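Local coordinates for sporozoite surface protein 2 (Plasmodium vivax, PDB 4HQO) that serves as a sporozoite surface receptor for gliding motility, probably binding ligands through its metal-binding von Willebrand A domain and its thrombospondin-type domain, at residues A[16-21]-A[120-125]; A[156-161]-A[196-201]; A[7-12]-A[209-214]; A[217-222]-A[247-252]. The protein carries 4 engineered substitutions. One frame throughout, in Å; residues are numbered along the deposited sequence.

Interaction 1: residues A[16-21]-A[120-125]; sequences NEQVDL and VNREKA. Engineered in segment 16-21: Gln18 (natural residue Ser).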
loop_
_atom_site.group_PDB
_atom_site.type_symbol
_atom_site.label_atom_id
_atom_site.label_comp_id
_atom_site.label_asym_id
_atom_site.label_seq_id
_atom_site.Cartn_x
_atom_site.Cartn_y
_atom_site.Cartn_z
ATOM N N ASN A 16 -8.155 4.278 5.510
ATOM C CA ASN A 16 -7.113 3.405 5.013
ATOM C C ASN A 16 -7.498 2.901 3.629
ATOM O O ASN A 16 -7.426 1.707 3.349
ATOM C CB ASN A 16 -6.930 2.233 5.971
ATOM C CG ASN A 16 -8.195 1.414 6.133
ATOM O OD1 ASN A 16 -9.293 1.861 5.775
ATOM N ND2 ASN A 16 -8.054 0.210 6.674
ATOM N N GLU A 17 -7.928 3.817 2.766
ATOM C CA GLU A 17 -8.460 3.427 1.466
ATOM C C GLU A 17 -7.361 3.021 0.478
ATOM O O GLU A 17 -7.612 2.273 -0.464
ATOM C CB GLU A 17 -9.346 4.537 0.881
ATOM C CG GLU A 17 -8.591 5.725 0.302
ATOM C CD GLU A 17 -8.086 6.693 1.364
ATOM O OE1 GLU A 17 -8.327 6.456 2.565
ATOM O OE2 GLU A 17 -7.441 7.698 0.992
ATOM N N GLN A 18 -6.147 3.512 0.698
ATOM C CA GLN A 18 -5.027 3.160 -0.162
ATOM C C GLN A 18 -4.497 1.775 0.195
ATOM O O GLN A 18 -4.172 1.507 1.354
ATOM C CB GLN A 18 -3.912 4.201 -0.051
ATOM C CG GLN A 18 -4.351 5.602 -0.419
ATOM C CD GLN A 18 -3.190 6.570 -0.545
ATOM O OE1 GLN A 18 -2.039 6.208 -0.316
ATOM N NE2 GLN A 18 -3.489 7.810 -0.904
ATOM N N VAL A 19 -4.443 0.897 -0.805
ATOM C CA VAL A 19 -3.884 -0.445 -0.657
ATOM C C VAL A 19 -2.961 -0.721 -1.837
ATOM O O VAL A 19 -3.378 -0.597 -2.987
ATOM C CB VAL A 19 -4.980 -1.541 -0.636
ATOM C CG1 VAL A 19 -4.351 -2.935 -0.483
ATOM C CG2 VAL A 19 -5.986 -1.285 0.481
ATOM N N ASP A 20 -1.702 -1.051 -1.556
ATOM C CA ASP A 20 -0.787 -1.516 -2.598
ATOM C C ASP A 20 -0.784 -3.034 -2.525
ATOM O O ASP A 20 -0.321 -3.605 -1.539
ATOM C CB ASP A 20 0.626 -1.000 -2.373
ATOM C CG ASP A 20 0.764 0.471 -2.659
ATOM O OD1 ASP A 20 -0.008 1.002 -3.492
ATOM O OD2 ASP A 20 1.662 1.094 -2.056
ATOM N N LEU A 21 -1.330 -3.678 -3.551
ATOM C CA LEU A 21 -1.552 -5.119 -3.519
ATOM C C LEU A 21 -0.625 -5.807 -4.514
ATOM O O LEU A 21 -0.732 -5.605 -5.717
ATOM C CB LEU A 21 -3.014 -5.422 -3.842
ATOM C CG LEU A 21 -3.601 -6.791 -3.472
ATOM C CD1 LEU A 21 -5.126 -6.702 -3.468
ATOM C CD2 LEU A 21 -3.165 -7.859 -4.441
ATOM N N VAL A 120 8.745 3.092 -3.726
ATOM C CA VAL A 120 7.836 3.110 -4.873
ATOM C C VAL A 120 6.389 2.942 -4.389
ATOM O O VAL A 120 5.457 3.438 -5.013
ATOM C CB VAL A 120 8.208 1.989 -5.889
ATOM C CG1 VAL A 120 7.231 1.944 -7.082
ATOM C CG2 VAL A 120 9.620 2.186 -6.382
ATOM N N ASN A 121 6.211 2.249 -3.267
ATOM C CA ASN A 121 4.894 2.088 -2.660
ATOM C C ASN A 121 4.363 3.425 -2.164
ATOM O O ASN A 121 5.134 4.354 -1.926
ATOM C CB ASN A 121 4.960 1.112 -1.481
ATOM C CG ASN A 121 5.760 1.666 -0.315
ATOM O OD1 ASN A 121 6.962 1.888 -0.428
ATOM N ND2 ASN A 121 5.093 1.891 0.814
ATOM N N ARG A 122 3.048 3.533 -2.006
ATOM C CA ARG A 122 2.494 4.730 -1.375
ATOM C C ARG A 122 2.693 4.648 0.127
ATOM O O ARG A 122 2.361 3.638 0.752
ATOM C CB ARG A 122 1.018 4.911 -1.727
ATOM C CG ARG A 122 0.793 5.226 -3.195
ATOM C CD ARG A 122 -0.664 5.089 -3.579
ATOM N NE ARG A 122 -1.128 3.704 -3.522
ATOM C CZ ARG A 122 -2.408 3.356 -3.612
ATOM N NH1 ARG A 122 -2.756 2.084 -3.546
ATOM N NH2 ARG A 122 -3.348 4.288 -3.753
ATOM N N GLU A 123 3.244 5.720 0.691
ATOM C CA GLU A 123 3.596 5.787 2.111
ATOM C C GLU A 123 2.441 5.430 3.049
ATOM O O GLU A 123 2.623 4.722 4.037
ATOM C CB GLU A 123 4.107 7.190 2.439
ATOM C CG GLU A 123 5.039 7.265 3.621
ATOM C CD GLU A 123 5.582 8.667 3.822
ATOM O OE1 GLU A 123 6.639 8.813 4.471
ATOM O OE2 GLU A 123 4.947 9.623 3.327
ATOM N N LYS A 124 1.249 5.919 2.729
ATOM C CA LYS A 124 0.088 5.722 3.593
ATOM C C LYS A 124 -0.711 4.470 3.256
ATOM O O LYS A 124 -1.735 4.190 3.881
ATOM C CB LYS A 124 -0.828 6.945 3.523
ATOM C CG LYS A 124 -0.220 8.203 4.133
ATOM C CD LYS A 124 -1.139 9.401 3.952
ATOM C CE LYS A 124 -0.604 10.629 4.680
ATOM N NZ LYS A 124 -1.499 11.805 4.504
ATOM N N ALA A 125 -0.252 3.717 2.262
ATOM C CA ALA A 125 -1.016 2.565 1.798
ATOM C C ALA A 125 -0.733 1.301 2.602
ATOM O O ALA A 125 0.408 1.037 2.990
ATOM C CB ALA A 125 -0.758 2.316 0.310
HETATM O O HOH W 1 0.293 7.587 0.471
HETATM O O HOH W 2 -4.126 3.072 3.848
#
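Arg122 folds its side chain back along residues 18-20 and fastens on Asp20. Its chain bends at CG-CD (chi3 -68°), which brings NE and NH1 side-on to a single oxygen: Arg122 NE meets Asp20 OD1 at 2.9 Å in a salt bridge, and Arg122 NH1 reaches the same OD1 at 3.0 Å. Asp20 OD1 lies in the guanidinium plane, but both donors approach it from above the carboxylate plane. The second oxygen, Asp20 OD2, turns its syn lone pair to the backbone, accepting Arg122 N at 2.8 Å; Gln127 also bonds OD2, so donors on both oxygens fix the carboxylate and would favour its charged form. Arg122 NH1 is also held by Thr57 O. Gln18, an engineered residue, lies over one face of the guanidinium, toward its rim, with Gln18 CB 3.7 Å above that plane and its amide tilted 11° from it. Gln18 OE1 touches Arg122 CB at 3.6 Å and accepts from a water, which in turn accepts from Lys124 N. A type I turn, Arg122 to Ala125, connects helix 105-117 to strand 126-133 beside the start of central strand 19-26 in the mostly parallel sheet of the von Willebrand A fold.

Interaction 2: residues A[156-161]-A[196-201]; sequences RLAVIG and VALIKP. Engineered in segment 156-161: Arg156 (natural residue Ser).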
loop_
_atom_site.group_PDB
_atom_site.type_symbol
_atom_site.label_atom_id
_atom_site.label_comp_id
_atom_site.label_asym_id
_atom_site.label_seq_id
_atom_site.Cartn_x
_atom_site.Cartn_y
_atom_site.Cartn_z
ATOM N N ARG A 156 1.470 -7.148 5.025
ATOM C CA ARG A 156 0.575 -8.281 5.278
ATOM C C ARG A 156 0.763 -9.319 4.186
ATOM O O ARG A 156 0.962 -8.963 3.029
ATOM C CB ARG A 156 -0.890 -7.830 5.319
ATOM C CG ARG A 156 -1.225 -6.893 6.477
ATOM C CD ARG A 156 -1.140 -5.430 6.061
ATOM N NE ARG A 156 -1.455 -4.520 7.163
ATOM C CZ ARG A 156 -2.689 -4.181 7.529
ATOM N NH1 ARG A 156 -3.740 -4.681 6.887
ATOM N NH2 ARG A 156 -2.872 -3.344 8.543
ATOM N N LEU A 157 0.710 -10.598 4.548
ATOM C CA LEU A 157 0.901 -11.679 3.579
ATOM C C LEU A 157 -0.224 -12.697 3.639
ATOM O O LEU A 157 -0.485 -13.296 4.684
ATOM C CB LEU A 157 2.242 -12.399 3.793
ATOM C CG LEU A 157 2.440 -13.670 2.947
ATOM C CD1 LEU A 157 2.606 -13.338 1.467
ATOM C CD2 LEU A 157 3.626 -14.522 3.435
ATOM N N ALA A 158 -0.890 -12.891 2.508
ATOM C CA ALA A 158 -1.904 -13.922 2.415
ATOM C C ALA A 158 -1.421 -14.935 1.393
ATOM O O ALA A 158 -0.881 -14.563 0.342
ATOM C CB ALA A 158 -3.250 -13.327 2.003
ATOM N N VAL A 159 -1.586 -16.214 1.709
ATOM C CA VAL A 159 -1.170 -17.266 0.790
ATOM C C VAL A 159 -2.387 -17.990 0.224
ATOM O O VAL A 159 -3.289 -18.377 0.973
ATOM C CB VAL A 159 -0.207 -18.284 1.461
ATOM C CG1 VAL A 159 0.299 -19.303 0.435
ATOM C CG2 VAL A 159 0.971 -17.554 2.109
ATOM N N ILE A 160 -2.415 -18.153 -1.098
ATOM C CA ILE A 160 -3.470 -18.922 -1.764
ATOM C C ILE A 160 -2.855 -20.161 -2.402
ATOM O O ILE A 160 -1.948 -20.061 -3.228
ATOM C CB ILE A 160 -4.173 -18.105 -2.864
ATOM C CG1 ILE A 160 -4.674 -16.775 -2.305
ATOM C CG2 ILE A 160 -5.347 -18.903 -3.462
ATOM C CD1 ILE A 160 -5.648 -16.932 -1.191
ATOM N N GLY A 161 -3.326 -21.329 -2.005
ATOM C CA GLY A 161 -2.787 -22.561 -2.553
ATOM C C GLY A 161 -3.325 -22.849 -3.942
ATOM O O GLY A 161 -4.534 -22.877 -4.145
ATOM N N VAL A 196 -11.305 -14.597 -1.631
ATOM C CA VAL A 196 -11.824 -13.235 -1.518
ATOM C C VAL A 196 -12.205 -12.909 -0.076
ATOM O O VAL A 196 -11.887 -11.831 0.432
ATOM C CB VAL A 196 -13.021 -13.005 -2.474
ATOM C CG1 VAL A 196 -13.869 -11.811 -2.028
ATOM C CG2 VAL A 196 -12.511 -12.816 -3.889
ATOM N N ALA A 197 -12.871 -13.852 0.580
ATOM C CA ALA A 197 -13.244 -13.698 1.977
ATOM C C ALA A 197 -12.006 -13.653 2.881
ATOM O O ALA A 197 -12.026 -13.018 3.930
ATOM C CB ALA A 197 -14.194 -14.811 2.401
ATOM N N LEU A 198 -10.928 -14.318 2.471
ATOM C CA LEU A 198 -9.681 -14.295 3.236
ATOM C C LEU A 198 -9.051 -12.908 3.195
ATOM O O LEU A 198 -8.594 -12.388 4.212
ATOM C CB LEU A 198 -8.680 -15.309 2.676
ATOM C CG LEU A 198 -7.411 -15.496 3.512
ATOM C CD1 LEU A 198 -7.725 -16.363 4.704
ATOM C CD2 LEU A 198 -6.278 -16.101 2.682
ATOM N N ILE A 199 -9.031 -12.329 1.999
ATOM C CA ILE A 199 -8.444 -11.016 1.723
ATOM C C ILE A 199 -9.226 -9.871 2.379
ATOM O O ILE A 199 -8.657 -8.846 2.755
ATOM C CB ILE A 199 -8.367 -10.800 0.189
ATOM C CG1 ILE A 199 -7.393 -11.807 -0.420
ATOM C CG2 ILE A 199 -7.952 -9.388 -0.190
ATOM C CD1 ILE A 199 -6.174 -12.033 0.432
ATOM N N LYS A 200 -10.529 -10.066 2.536
ATOM C CA LYS A 200 -11.428 -8.976 2.942
ATOM C C LYS A 200 -11.020 -8.217 4.217
ATOM O O LYS A 200 -10.938 -6.989 4.187
ATOM C CB LYS A 200 -12.885 -9.464 3.006
ATOM C CG LYS A 200 -13.902 -8.389 3.349
ATOM C CD LYS A 200 -15.319 -8.936 3.268
ATOM C CE LYS A 200 -16.358 -7.833 3.415
ATOM N NZ LYS A 200 -17.732 -8.358 3.206
ATOM N N PRO A 201 -10.744 -8.933 5.328
ATOM C CA PRO A 201 -10.364 -8.213 6.553
ATOM C C PRO A 201 -9.055 -7.439 6.413
ATOM O O PRO A 201 -8.829 -6.494 7.164
ATOM C CB PRO A 201 -10.182 -9.334 7.585
ATOM C CG PRO A 201 -10.922 -10.500 7.028
ATOM C CD PRO A 201 -10.786 -10.389 5.550
#
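Ala158 turns its methyl group toward helix 192-203, and two branched side chains of the helix reach it from neighbouring positions. Ile199 puts CG1 anti to its own carbonyl carbon (chi1 -65°), so that although its CB does not face the strand, the CD1 tip comes back to it and ends 3.6 Å from Ala158 CB, the tightest approach between the segments. Leu198 sets out toward the strand. With CG anti to the backbone N (chi1 -172°), its CD2 methyl touches Ala158 CB at 4.2 Å and lies 4.1 Å from the carbonyl Val159 O. In this von Willebrand A domain, helix 192-203 packs over a face of the central, mostly parallel sheet and runs almost exactly against strand 156-161: the short axes are 177° apart and 9.6 Å from each other, the antiparallel setting of helix on strand common in alpha/beta folds. Ile160 and Leu198 slide past one another in opposite directions, tip beside tip, with Ile160 CD1 4.0 Å from Leu198 CD2. Only methyl groups and one carbonyl oxygen meet here, in a buried layer. Ile199 also rests on Ile130 of the next strand and Leu198 on Ser188, while Val159 faces away from this helix and packs against helix 168-175.

Interaction 3: residues A[7-12]-A[209-214]; sequences EVKYSE and EVERVA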
loop_
_atom_site.group_PDB
_atom_site.type_symbol
_atom_site.label_atom_id
_atom_site.label_comp_id
_atom_site.label_asym_id
_atom_site.label_seq_id
_atom_site.Cartn_x
_atom_site.Cartn_y
_atom_site.Cartn_z
ATOM N N GLU A 7 1.952 26.426 16.940
ATOM C CA GLU A 7 1.360 25.418 16.070
ATOM C C GLU A 7 -0.117 25.673 15.782
ATOM O O GLU A 7 -0.788 26.407 16.513
ATOM C CB GLU A 7 1.540 24.024 16.679
ATOM C CG GLU A 7 0.900 23.863 18.050
ATOM C CD GLU A 7 1.161 22.501 18.666
ATOM O OE1 GLU A 7 1.985 21.742 18.111
ATOM O OE2 GLU A 7 0.541 22.191 19.705
ATOM N N VAL A 8 -0.614 25.060 14.711
ATOM C CA VAL A 8 -2.024 25.159 14.348
ATOM C C VAL A 8 -2.701 23.785 14.400
ATOM O O VAL A 8 -2.102 22.765 14.046
ATOM C CB VAL A 8 -2.219 25.823 12.958
ATOM C CG1 VAL A 8 -1.669 24.941 11.846
ATOM C CG2 VAL A 8 -3.686 26.150 12.714
ATOM N N LYS A 9 -3.945 23.766 14.870
ATOM C CA LYS A 9 -4.702 22.528 15.006
ATOM C C LYS A 9 -5.902 22.527 14.069
ATOM O O LYS A 9 -6.583 23.546 13.916
ATOM C CB LYS A 9 -5.175 22.345 16.452
ATOM C CG LYS A 9 -4.053 22.259 17.479
ATOM C CD LYS A 9 -4.603 22.273 18.898
ATOM C CE LYS A 9 -3.484 22.304 19.933
ATOM N NZ LYS A 9 -4.003 22.572 21.306
ATOM N N TYR A 10 -6.166 21.379 13.454
ATOM C CA TYR A 10 -7.295 21.250 12.542
ATOM C C TYR A 10 -7.829 19.820 12.484
ATOM O O TYR A 10 -7.126 18.863 12.813
ATOM C CB TYR A 10 -6.919 21.738 11.136
ATOM C CG TYR A 10 -5.742 21.015 10.519
ATOM C CD1 TYR A 10 -4.437 21.368 10.844
ATOM C CD2 TYR A 10 -5.935 19.984 9.605
ATOM C CE1 TYR A 10 -3.355 20.708 10.282
ATOM C CE2 TYR A 10 -4.857 19.317 9.036
ATOM C CZ TYR A 10 -3.570 19.685 9.381
ATOM O OH TYR A 10 -2.494 19.034 8.823
ATOM N N SER A 11 -9.080 19.688 12.059
ATOM C CA SER A 11 -9.717 18.385 11.930
ATOM C C SER A 11 -9.575 17.819 10.515
ATOM O O SER A 11 -9.594 18.563 9.531
ATOM C CB SER A 11 -11.197 18.494 12.300
ATOM O OG SER A 11 -11.869 17.268 12.078
ATOM N N GLU A 12 -9.422 16.502 10.417
ATOM C CA GLU A 12 -9.435 15.832 9.125
ATOM C C GLU A 12 -9.833 14.369 9.260
ATOM O O GLU A 12 -9.597 13.730 10.286
ATOM C CB GLU A 12 -8.089 15.968 8.398
ATOM C CG GLU A 12 -7.058 14.906 8.736
ATOM C CD GLU A 12 -5.786 15.058 7.925
ATOM O OE1 GLU A 12 -5.657 16.072 7.207
ATOM O OE2 GLU A 12 -4.915 14.165 8.002
ATOM N N GLU A 209 -12.237 10.130 12.579
ATOM C CA GLU A 209 -12.030 11.567 12.604
ATOM C C GLU A 209 -10.944 11.900 13.623
ATOM O O GLU A 209 -11.094 11.615 14.811
ATOM C CB GLU A 209 -13.334 12.269 12.971
ATOM C CG GLU A 209 -13.366 13.738 12.634
ATOM C CD GLU A 209 -14.699 14.369 12.978
ATOM O OE1 GLU A 209 -15.402 13.828 13.859
ATOM O OE2 GLU A 209 -15.047 15.397 12.364
ATOM N N VAL A 210 -9.848 12.491 13.154
ATOM C CA VAL A 210 -8.724 12.824 14.021
ATOM C C VAL A 210 -8.423 14.320 14.009
ATOM O O VAL A 210 -8.902 15.056 13.148
ATOM C CB VAL A 210 -7.448 12.077 13.608
ATOM C CG1 VAL A 210 -7.733 10.595 13.409
ATOM C CG2 VAL A 210 -6.877 12.681 12.339
ATOM N N GLU A 211 -7.625 14.762 14.976
ATOM C CA GLU A 211 -7.164 16.144 15.027
ATOM C C GLU A 211 -5.689 16.209 14.642
ATOM O O GLU A 211 -4.878 15.423 15.129
ATOM C CB GLU A 211 -7.375 16.740 16.419
ATOM C CG GLU A 211 -6.883 18.170 16.542
ATOM C CD GLU A 211 -7.256 18.813 17.863
ATOM O OE1 GLU A 211 -8.422 19.244 18.012
ATOM O OE2 GLU A 211 -6.380 18.894 18.750
ATOM N N ARG A 212 -5.349 17.140 13.757
ATOM C CA ARG A 212 -3.982 17.254 13.265
ATOM C C ARG A 212 -3.297 18.552 13.685
ATOM O O ARG A 212 -3.945 19.575 13.913
ATOM C CB ARG A 212 -3.945 17.083 11.749
ATOM C CG ARG A 212 -4.130 15.645 11.308
ATOM C CD ARG A 212 -2.948 14.800 11.756
ATOM N NE ARG A 212 -3.203 13.366 11.641
ATOM C CZ ARG A 212 -3.461 12.567 12.672
ATOM N NH1 ARG A 212 -3.501 13.059 13.908
ATOM N NH2 ARG A 212 -3.677 11.272 12.469
ATOM N N VAL A 213 -1.973 18.488 13.784
ATOM C CA VAL A 213 -1.166 19.595 14.274
ATOM C C VAL A 213 -0.048 19.907 13.281
ATOM O O VAL A 213 0.542 18.999 12.694
ATOM C CB VAL A 213 -0.584 19.275 15.681
ATOM C CG1 VAL A 213 0.819 19.842 15.855
ATOM C CG2 VAL A 213 -1.520 19.776 16.782
ATOM N N ALA A 214 0.218 21.194 13.078
ATOM C CA ALA A 214 1.312 21.622 12.214
ATOM C C ALA A 214 2.059 22.804 12.825
ATOM O O ALA A 214 1.453 23.688 13.431
ATOM C CB ALA A 214 0.791 21.977 10.831
HETATM O O HOH W 3 -6.310 20.329 21.226
HETATM O O HOH W 4 -13.133 16.150 9.772
HETATM O O HOH W 5 -3.454 11.766 9.546
#
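Residues 7-12 and 209-214 run antiparallel, and their backbones are stitched together at alternate residues by six hydrogen bonds. The shortest of them, Arg212 N to Tyr10 O at 2.6 Å, is also the straightest, with 177° at the hydrogen. Packing is close on the face that carries Val8, Tyr10, Glu12, Val210, Arg212 and Ala214. With CG in the crowded position between backbone N and carbonyl carbon (chi1 58°), the Tyr10 ring swings across the neighbouring strand. Arg212 CB sits over one face of that ring in a CH-pi contact, 3.8 Å from the centroid, while Ala214 CB lies at the ring's edge. Val8 CG1 comes within 4.0 Å of Ala214 CB. Beyond CB the Arg212 chain bends (chi2 -66°), bringing its guanidinium over Val210 CG2, which is 3.4 Å from that plane. Glu12 OE2 and Arg212 NE stay 4.1 Å apart, short of a salt bridge; a water bridges them, accepting from NE and donating to OE2.

The other face, with Lys9, Ser11, Glu211 and Val213, is looser and largely exposed. Lys9 and Val213 lie side by side, Lys9 CG to Val213 CG2 at 3.6 Å, but the lysine's end leads outward, and Lys9 NZ stands 5.1 Å from Glu211 OE2 with a water joining the two. Another water bonds Ser11 OG and, weakly, Glu209 OE2. Such an isolated two-stranded antiparallel ribbon, with no third strand in this chain, is consistent with the extensible beta-ribbon described for this receptor.

Interaction 4: residues A[217-222]-A[247-252]; sequences GPWDPW and THMVSE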
loop_
_atom_site.group_PDB
_atom_site.type_symbol
_atom_site.label_atom_id
_atom_site.label_comp_id
_atom_site.label_asym_id
_atom_site.label_seq_id
_atom_site.Cartn_x
_atom_site.Cartn_y
_atom_site.Cartn_z
ATOM N N GLY A 217 5.935 27.894 12.596
ATOM C CA GLY A 217 7.219 28.571 12.578
ATOM C C GLY A 217 7.188 29.875 13.347
ATOM O O GLY A 217 6.121 30.329 13.761
ATOM N N PRO A 218 8.362 30.488 13.548
ATOM C CA PRO A 218 8.462 31.744 14.298
ATOM C C PRO A 218 8.001 32.945 13.476
ATOM O O PRO A 218 7.982 32.885 12.244
ATOM C CB PRO A 218 9.961 31.850 14.589
ATOM C CG PRO A 218 10.605 31.136 13.453
ATOM C CD PRO A 218 9.679 30.004 13.098
ATOM N N TRP A 219 7.626 34.021 14.158
ATOM C CA TRP A 219 7.263 35.260 13.484
ATOM C C TRP A 219 8.512 36.074 13.191
ATOM O O TRP A 219 9.507 35.976 13.907
ATOM C CB TRP A 219 6.330 36.106 14.355
ATOM C CG TRP A 219 4.960 35.538 14.553
ATOM C CD1 TRP A 219 4.537 34.765 15.593
ATOM C CD2 TRP A 219 3.823 35.718 13.698
ATOM N NE1 TRP A 219 3.211 34.442 15.435
ATOM C CE2 TRP A 219 2.749 35.015 14.282
ATOM C CE3 TRP A 219 3.615 36.398 12.494
ATOM C CZ2 TRP A 219 1.484 34.974 13.700
ATOM C CZ3 TRP A 219 2.356 36.355 11.921
ATOM C CH2 TRP A 219 1.307 35.650 12.525
ATOM N N ASP A 220 8.458 36.882 12.138
ATOM C CA ASP A 220 9.469 37.904 11.934
ATOM C C ASP A 220 9.227 38.948 13.018
ATOM O O ASP A 220 8.163 38.952 13.640
ATOM C CB ASP A 220 9.348 38.521 10.537
ATOM C CG ASP A 220 9.716 37.544 9.428
ATOM O OD1 ASP A 220 10.201 36.435 9.739
ATOM O OD2 ASP A 220 9.530 37.889 8.242
ATOM N N PRO A 221 10.217 39.818 13.275
ATOM C CA PRO A 221 10.027 40.875 14.272
ATOM C C PRO A 221 8.862 41.800 13.939
ATOM O O PRO A 221 8.569 42.019 12.765
ATOM C CB PRO A 221 11.341 41.657 14.196
ATOM C CG PRO A 221 12.339 40.649 13.765
ATOM C CD PRO A 221 11.613 39.756 12.802
ATOM N N TRP A 222 8.209 42.327 14.973
ATOM C CA TRP A 222 7.183 43.350 14.806
ATOM C C TRP A 222 7.752 44.539 14.051
ATOM O O TRP A 222 8.912 44.899 14.234
ATOM C CB TRP A 222 6.668 43.829 16.167
ATOM C CG TRP A 222 5.742 42.871 16.851
ATOM C CD1 TRP A 222 6.061 41.987 17.839
ATOM C CD2 TRP A 222 4.339 42.706 16.601
ATOM N NE1 TRP A 222 4.944 41.280 18.220
ATOM C CE2 TRP A 222 3.875 41.705 17.478
ATOM C CE3 TRP A 222 3.433 43.312 15.723
ATOM C CZ2 TRP A 222 2.543 41.290 17.498
ATOM C CZ3 TRP A 222 2.110 42.900 15.747
ATOM C CH2 TRP A 222 1.679 41.897 16.628
ATOM N N THR A 247 -0.211 33.809 8.679
ATOM C CA THR A 247 1.077 34.374 8.281
ATOM C C THR A 247 1.187 35.874 8.531
ATOM O O THR A 247 2.277 36.445 8.472
ATOM C CB THR A 247 1.372 34.092 6.803
ATOM O OG1 THR A 247 0.313 34.620 5.996
ATOM C CG2 THR A 247 1.477 32.602 6.573
ATOM N N HIS A 248 0.057 36.516 8.798
ATOM C CA HIS A 248 0.061 37.941 9.091
ATOM C C HIS A 248 -0.723 38.206 10.365
ATOM O O HIS A 248 -1.633 37.457 10.716
ATOM C CB HIS A 248 -0.515 38.748 7.926
ATOM C CG HIS A 248 -0.276 40.223 8.037
ATOM N ND1 HIS A 248 0.956 40.796 7.827
ATOM C CD2 HIS A 248 -1.118 41.242 8.342
ATOM C CE1 HIS A 248 0.869 42.107 7.991
ATOM N NE2 HIS A 248 -0.381 42.399 8.304
ATOM N N MET A 249 -0.361 39.281 11.051
ATOM C CA MET A 249 -0.915 39.585 12.356
ATOM C C MET A 249 -0.739 41.069 12.623
ATOM O O MET A 249 0.365 41.593 12.514
ATOM C CB MET A 249 -0.184 38.764 13.416
ATOM C CG MET A 249 -0.579 39.064 14.840
ATOM S SD MET A 249 0.391 38.077 15.995
ATOM C CE MET A 249 -0.363 38.553 17.547
ATOM N N VAL A 250 -1.830 41.750 12.955
ATOM C CA VAL A 250 -1.784 43.186 13.199
ATOM C C VAL A 250 -2.208 43.496 14.631
ATOM O O VAL A 250 -3.130 42.879 15.162
ATOM C CB VAL A 250 -2.675 43.960 12.196
ATOM C CG1 VAL A 250 -2.568 45.465 12.419
ATOM C CG2 VAL A 250 -2.285 43.612 10.768
ATOM N N SER A 251 -1.520 44.445 15.257
ATOM C CA SER A 251 -1.826 44.839 16.625
ATOM C C SER A 251 -1.650 46.344 16.821
ATOM O O SER A 251 -1.042 47.018 15.990
ATOM C CB SER A 251 -0.942 44.072 17.607
ATOM O OG SER A 251 -1.193 44.480 18.938
ATOM N N GLU A 252 -2.187 46.863 17.921
ATOM C CA GLU A 252 -2.094 48.289 18.223
ATOM C C GLU A 252 -0.753 48.636 18.865
ATOM O O GLU A 252 -0.088 47.775 19.436
ATOM C CB GLU A 252 -3.239 48.718 19.145
ATOM C CG GLU A 252 -4.624 48.526 18.544
ATOM C CD GLU A 252 -5.736 48.836 19.530
ATOM O OE1 GLU A 252 -6.917 48.610 19.188
ATOM O OE2 GLU A 252 -5.427 49.301 20.647
#
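In the thrombospondin type 1 domain the first stretch of chain forms no regular strand and lays tryptophans across a two-stranded sheet; here Trp219 and Trp222 of residues 217-222 lean over strand 248-255. The Met249 chain is fully extended, with CG anti to the backbone N (chi1 175°), so the thioether reaches out between the two indoles, crossing Trp219 at about a right angle. Met249 SD stands over one face of Trp219 in a Met-aromatic contact, 4.3 Å from the centroid of the six-membered ring, and Met249 CB presses on Trp219 CH2 at 3.6 Å. Toward Trp222 the same sulfur makes an oblique Met-aromatic contact, 5.0 Å from the centroid of that six-membered ring, while the terminal methyl Met249 CE touches Trp222 CZ2 at 4.0 Å. Farther along the strand, Ser251 CB meets Trp222 CH2 at 3.5 Å. At the other end, Trp219 CZ3 comes 3.5 Å from the carbonyl Thr247 O. Arg236 and Arg238 add cation-pi contacts to Trp219, and His234 stacks on Trp222. Layering tryptophans with arginines and other side chains from the neighbouring strands is a hallmark of the thrombospondin type 1 repeat.

The four contacts string out along an elongated chain. Interactions 1 and 2 both reach the von Willebrand A sheet, their centres about 17 Å apart. The Val159 side chain of interaction 2 is about 13 Å from the magnesium ion held by Ser28, Ser30 and Thr103, and that of Asn121 in interaction 1 about 12 Å from the sodium ion. Interaction 3 joins strand 7-15, which leads into strand 19-26, with strand 207-215, which follows helix 192-203; the Cys15-Cys207 disulfide ties their domain-proximal ends. Its centre is about 22 Å from those of interactions 1 and 4. Interaction 4, in the thrombospondin domain, lies about 54 Å from interaction 2 between centres, the ribbon spacing the two domains.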